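Octopine dehydrogenase (Pecten maximus, PDB 3C7A) catalyses the NADH-dependent reductive condensation of L-arginine with pyruvate to D-octopine, and prefers L-arginine over other amino acids for its positively charged guanidinium group. Local coordinates at residues A[133-137]-A[173-177]; A[334-338]-A[351-355]. All coordinates share one frame; numbering follows the deposited sequence.

Contact 1 (A[133-137]-A[173-177]); sequences AAAVS and GTAKT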
loop_
_atom_site.group_PDB
_atom_site.type_symbol
_atom_site.label_atom_id
_atom_site.label_comp_id
_atom_site.label_asym_id
_atom_site.label_seq_id
_atom_site.Cartn_x
_atom_site.Cartn_y
_atom_site.Cartn_z
ATOM N N ALA A 133 16.018 -14.542 -3.713
ATOM C CA ALA A 133 14.569 -14.304 -3.786
ATOM C C ALA A 133 13.740 -15.547 -4.150
ATOM O O ALA A 133 12.517 -15.550 -3.984
ATOM C CB ALA A 133 14.267 -13.154 -4.749
ATOM N N ALA A 134 14.407 -16.592 -4.641
ATOM C CA ALA A 134 13.745 -17.856 -4.978
ATOM C C ALA A 134 13.680 -18.831 -3.793
ATOM O O ALA A 134 12.990 -19.853 -3.861
ATOM C CB ALA A 134 14.424 -18.509 -6.182
ATOM N N ALA A 135 14.393 -18.505 -2.715
ATOM C CA ALA A 135 14.415 -19.333 -1.507
ATOM C C ALA A 135 13.406 -18.875 -0.444
ATOM O O ALA A 135 12.748 -19.709 0.185
ATOM C CB ALA A 135 15.830 -19.390 -0.921
ATOM N N VAL A 136 13.290 -17.559 -0.252
ATOM C CA VAL A 136 12.369 -16.968 0.739
ATOM C C VAL A 136 10.908 -16.916 0.251
ATOM O O VAL A 136 10.616 -17.306 -0.883
ATOM C CB VAL A 136 12.830 -15.540 1.181
ATOM C CG1 VAL A 136 14.215 -15.585 1.818
ATOM C CG2 VAL A 136 12.810 -14.560 0.002
ATOM N N SER A 137 10.005 -16.439 1.116
ATOM C CA SER A 137 8.589 -16.212 0.772
ATOM C C SER A 137 8.215 -14.720 0.828
ATOM O O SER A 137 8.805 -13.961 1.601
ATOM C CB SER A 137 7.669 -17.011 1.704
ATOM O OG SER A 137 7.800 -18.410 1.503
ATOM N N GLY A 173 8.471 -20.063 -1.725
ATOM C CA GLY A 173 9.780 -20.463 -2.257
ATOM C C GLY A 173 10.162 -21.896 -1.915
ATOM O O GLY A 173 9.311 -22.687 -1.497
ATOM N N THR A 174 11.445 -22.228 -2.084
ATOM C CA THR A 174 11.937 -23.600 -1.875
ATOM C C THR A 174 12.222 -23.965 -0.409
ATOM O O THR A 174 12.327 -25.150 -0.074
ATOM C CB THR A 174 13.197 -23.919 -2.735
ATOM O OG1 THR A 174 14.242 -22.981 -2.444
ATOM C CG2 THR A 174 12.870 -23.878 -4.226
ATOM N N ALA A 175 12.346 -22.956 0.455
ATOM C CA ALA A 175 12.644 -23.181 1.876
ATOM C C ALA A 175 11.394 -23.186 2.760
ATOM O O ALA A 175 10.436 -22.454 2.506
ATOM C CB ALA A 175 13.656 -22.154 2.382
ATOM N N LYS A 176 11.426 -24.017 3.801
ATOM C CA LYS A 176 10.335 -24.129 4.771
ATOM C C LYS A 176 10.417 -23.003 5.808
ATOM O O LYS A 176 11.477 -22.779 6.401
ATOM C CB LYS A 176 10.407 -25.493 5.464
ATOM C CG LYS A 176 9.121 -25.940 6.148
ATOM C CD LYS A 176 9.364 -27.113 7.104
ATOM C CE LYS A 176 9.716 -28.404 6.369
ATOM N NZ LYS A 176 9.972 -29.529 7.318
ATOM N N THR A 177 9.301 -22.302 6.020
ATOM C CA THR A 177 9.228 -21.195 6.989
ATOM C C THR A 177 8.225 -21.490 8.115
ATOM O O THR A 177 7.562 -22.530 8.103
ATOM C CB THR A 177 8.842 -19.839 6.312
ATOM O OG1 THR A 177 7.435 -19.811 6.031
ATOM C CG2 THR A 177 9.624 -19.609 5.020
HETATM O O HOH W 1 10.136 -20.111 1.176
HETATM O O HOH W 2 5.904 -20.080 3.343
#
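Ala134 and Ala135 offer their carbonyl oxygens to the amides of Thr174 and Ala175. These two direct hydrogen bonds join the loop that leads into strand 137-141 to the loop that leaves strand 156-171, away from the annotated sites. Ala175 N reaches Ala135 O at 3.3 Å, in the carbonyl plane and on a lone pair. The bond from Thr174 N to Ala134 O has the same length but is weak. Gly173 approaches through its CA. Gly173 CA lies 3.5 Å from Val136 O, a CA-H...O contact.

Water extends the polar network. One water gives its protons to Ala135 O and Ala175 O. It also accepts from Ser137 OG at 2.9 Å and, weakly, from Gly173 N. A second water donates to both Ser137 OG and Thr177 OG1. Ser137 therefore meets the other loop mainly through water. Its OG stands beside its own backbone N (chi1 -67°), and from there it serves both waters.

Side-chain contact is thin, and its methyls meet oxygens. Ala175 CB is 3.4 Å from Ala135 O, and Thr177 CG2 lies 4.1 Å from Ser137 OG. The CB of Val136 points away from the other loop, and its side chain touches Ile112 of strand 111-114. Ser137 makes backbone bonds with Ile112, so this end of the contact is tied to the mixed sheet.

Ala135 O accepts from both Ala175 N and a water. The two loops are thus joined by main-chain carbonyls and amides and by waters more than by side-chain packing. The link depends on the backbone shape of the loops more than on the identity of their side chains.

Contact 2 (A[334-338]-A[351-355]); sequences MIVFK and NDKLI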
loop_
_atom_site.group_PDB
_atom_site.type_symbol
_atom_site.label_atom_id
_atom_site.label_comp_id
_atom_site.label_asym_id
_atom_site.label_seq_id
_atom_site.Cartn_x
_atom_site.Cartn_y
_atom_site.Cartn_z
ATOM N N MET A 334 -0.864 3.745 -10.528
ATOM C CA MET A 334 -1.321 3.830 -11.939
ATOM C C MET A 334 -0.264 3.397 -13.032
ATOM O O MET A 334 -0.601 2.663 -13.923
ATOM C CB MET A 334 -1.995 5.199 -12.279
ATOM C CG MET A 334 -3.353 5.620 -11.626
ATOM S SD MET A 334 -4.362 6.961 -12.414
ATOM C CE MET A 334 -4.970 6.094 -13.828
ATOM N N ILE A 335 1.011 3.811 -12.878
ATOM C CA ILE A 335 2.083 3.488 -13.837
ATOM C C ILE A 335 2.415 1.984 -13.864
ATOM O O ILE A 335 2.720 1.430 -14.926
ATOM C CB ILE A 335 3.374 4.341 -13.582
ATOM C CG1 ILE A 335 3.093 5.847 -13.740
ATOM C CG2 ILE A 335 4.540 3.904 -14.484
ATOM C CD1 ILE A 335 2.691 6.306 -15.149
ATOM N N VAL A 336 2.346 1.334 -12.702
ATOM C CA VAL A 336 2.599 -0.112 -12.592
ATOM C C VAL A 336 1.521 -0.928 -13.327
ATOM O O VAL A 336 1.836 -1.904 -14.020
ATOM C CB VAL A 336 2.729 -0.577 -11.108
ATOM C CG1 VAL A 336 3.174 -2.039 -11.026
ATOM C CG2 VAL A 336 3.712 0.308 -10.341
ATOM N N PHE A 337 0.262 -0.514 -13.177
ATOM C CA PHE A 337 -0.875 -1.133 -13.875
ATOM C C PHE A 337 -0.764 -1.017 -15.404
ATOM O O PHE A 337 -1.113 -1.955 -16.126
ATOM C CB PHE A 337 -2.200 -0.534 -13.371
ATOM C CG PHE A 337 -3.428 -1.041 -14.091
ATOM C CD1 PHE A 337 -3.869 -2.353 -13.917
ATOM C CD2 PHE A 337 -4.159 -0.197 -14.926
ATOM C CE1 PHE A 337 -5.010 -2.822 -14.580
ATOM C CE2 PHE A 337 -5.300 -0.653 -15.592
ATOM C CZ PHE A 337 -5.726 -1.969 -15.418
ATOM N N LYS A 338 -0.271 0.127 -15.880
ATOM C CA LYS A 338 -0.075 0.373 -17.316
ATOM C C LYS A 338 0.948 -0.591 -17.939
ATOM O O LYS A 338 0.746 -1.080 -19.054
ATOM C CB LYS A 338 0.314 1.843 -17.565
ATOM C CG LYS A 338 0.631 2.225 -19.022
ATOM C CD LYS A 338 -0.591 2.152 -19.940
ATOM C CE LYS A 338 -0.242 2.603 -21.357
ATOM N NZ LYS A 338 -1.391 2.465 -22.301
ATOM N N ASN A 351 -7.948 5.274 -18.494
ATOM C CA ASN A 351 -6.809 5.344 -17.572
ATOM C C ASN A 351 -5.689 6.252 -18.090
ATOM O O ASN A 351 -5.051 6.960 -17.308
ATOM C CB ASN A 351 -6.259 3.943 -17.266
ATOM C CG ASN A 351 -7.026 3.232 -16.155
ATOM O OD1 ASN A 351 -6.583 3.194 -15.006
ATOM N ND2 ASN A 351 -8.176 2.663 -16.496
ATOM N N ASP A 352 -5.464 6.228 -19.406
ATOM C CA ASP A 352 -4.432 7.049 -20.057
ATOM C C ASP A 352 -4.662 8.555 -19.889
ATOM O O ASP A 352 -3.708 9.315 -19.699
ATOM C CB ASP A 352 -4.337 6.715 -21.554
ATOM C CG ASP A 352 -3.709 5.353 -21.828
ATOM O OD1 ASP A 352 -3.060 4.776 -20.926
ATOM O OD2 ASP A 352 -3.861 4.859 -22.965
ATOM N N LYS A 353 -5.927 8.972 -19.959
ATOM C CA LYS A 353 -6.300 10.388 -19.895
ATOM C C LYS A 353 -5.981 11.025 -18.540
ATOM O O LYS A 353 -5.550 12.180 -18.475
ATOM C CB LYS A 353 -7.782 10.570 -20.245
ATOM C CG LYS A 353 -8.205 12.022 -20.484
ATOM C CD LYS A 353 -9.559 12.122 -21.181
ATOM C CE LYS A 353 -10.718 11.946 -20.213
ATOM N NZ LYS A 353 -12.027 11.934 -20.922
ATOM N N LEU A 354 -6.190 10.264 -17.467
ATOM C CA LEU A 354 -5.920 10.736 -16.107
ATOM C C LEU A 354 -4.423 10.815 -15.801
ATOM O O LEU A 354 -3.994 11.667 -15.020
ATOM C CB LEU A 354 -6.638 9.858 -15.070
ATOM C CG LEU A 354 -8.173 9.830 -15.084
ATOM C CD1 LEU A 354 -8.703 8.698 -14.212
ATOM C CD2 LEU A 354 -8.777 11.169 -14.652
ATOM N N ILE A 355 -3.640 9.930 -16.418
ATOM C CA ILE A 355 -2.179 9.911 -16.257
ATOM C C ILE A 355 -1.521 11.173 -16.840
ATOM O O ILE A 355 -0.675 11.791 -16.188
ATOM C CB ILE A 355 -1.544 8.623 -16.870
ATOM C CG1 ILE A 355 -1.966 7.383 -16.072
ATOM C CG2 ILE A 355 -0.013 8.725 -16.917
ATOM C CD1 ILE A 355 -1.783 6.064 -16.812
#
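Met334 sets CG beside its backbone N and then bends at chi3 (73°), which carries CE across to Asn351 and Ile355. Lys338 starts with CG anti to its backbone N and kinks at chi2, and its extended end reaches Asp352. The motif is an alpha-alpha hairpin of the alpha-helical domain. Helices 330-344 and 349-362 are joined by a short loop. The axes of the two segments run broadly antiparallel, at 140°, and approach to 11.1 Å.

The Met334 methyl lies between polar and apolar atoms of the other helix. Met334 CE is 3.5 Å from Asn351 OD1 and 4.0 Å from Ile355 CG1, and it also touches CB of Leu354. Farther along, Ile335 CD1 meets Ile355 CG2 at 4.0 Å. Ile355 thus divides its two branches: CG1 faces the methionine and CG2 the isoleucine.

Asn351 lies between Met334 and Phe337. Asn351 OD1 is 4.1 Å from Phe337 CE2, and the ring and amide planes are 47° apart. The other end of the amide is held elsewhere, because ND2 donates to Glu252 OE1 on helix 240-263. That bond should limit rotation of the amide and keep OD1 turned toward Met334 and Phe337. Phe337 also rests on Val256 of helix 240-263, while Met334 and Leu354 touch Pro213 and Phe217 of helix 211-220. The hairpin therefore packs against two further helices, one of which carries the active-site residue His212. The side chains of Met334 and His212 are about 9 Å apart.

The charged pair closes the contact nearer the turn. The lysine crosses the aspartate at about a right angle, and Lys338 NZ donates to the syn lone pair of Asp352 OD1 at 3.2 Å.

Overall arrangement
The two contacts come in series along the chain: contact 1 closes before contact 2 opens. Their centres are 33 Å apart and their nearest atoms about 17 Å apart, so they do not touch. Contact 1 lies in loops at the ends of strands of the large mixed sheet, which includes the parallel strands of the NAD-binding region. Contact 2 lies in the alpha-helical domain, within one hairpin of consecutive helices. They share no helix or strand. The centre of contact 1 is 23 Å from the centre of the chain, and that of contact 2 is 17 Å from it. One contact ties loops of the sheet region; the other joins two helices of the domain that carries pyruvate-binding His212 and arginine-binding Met206.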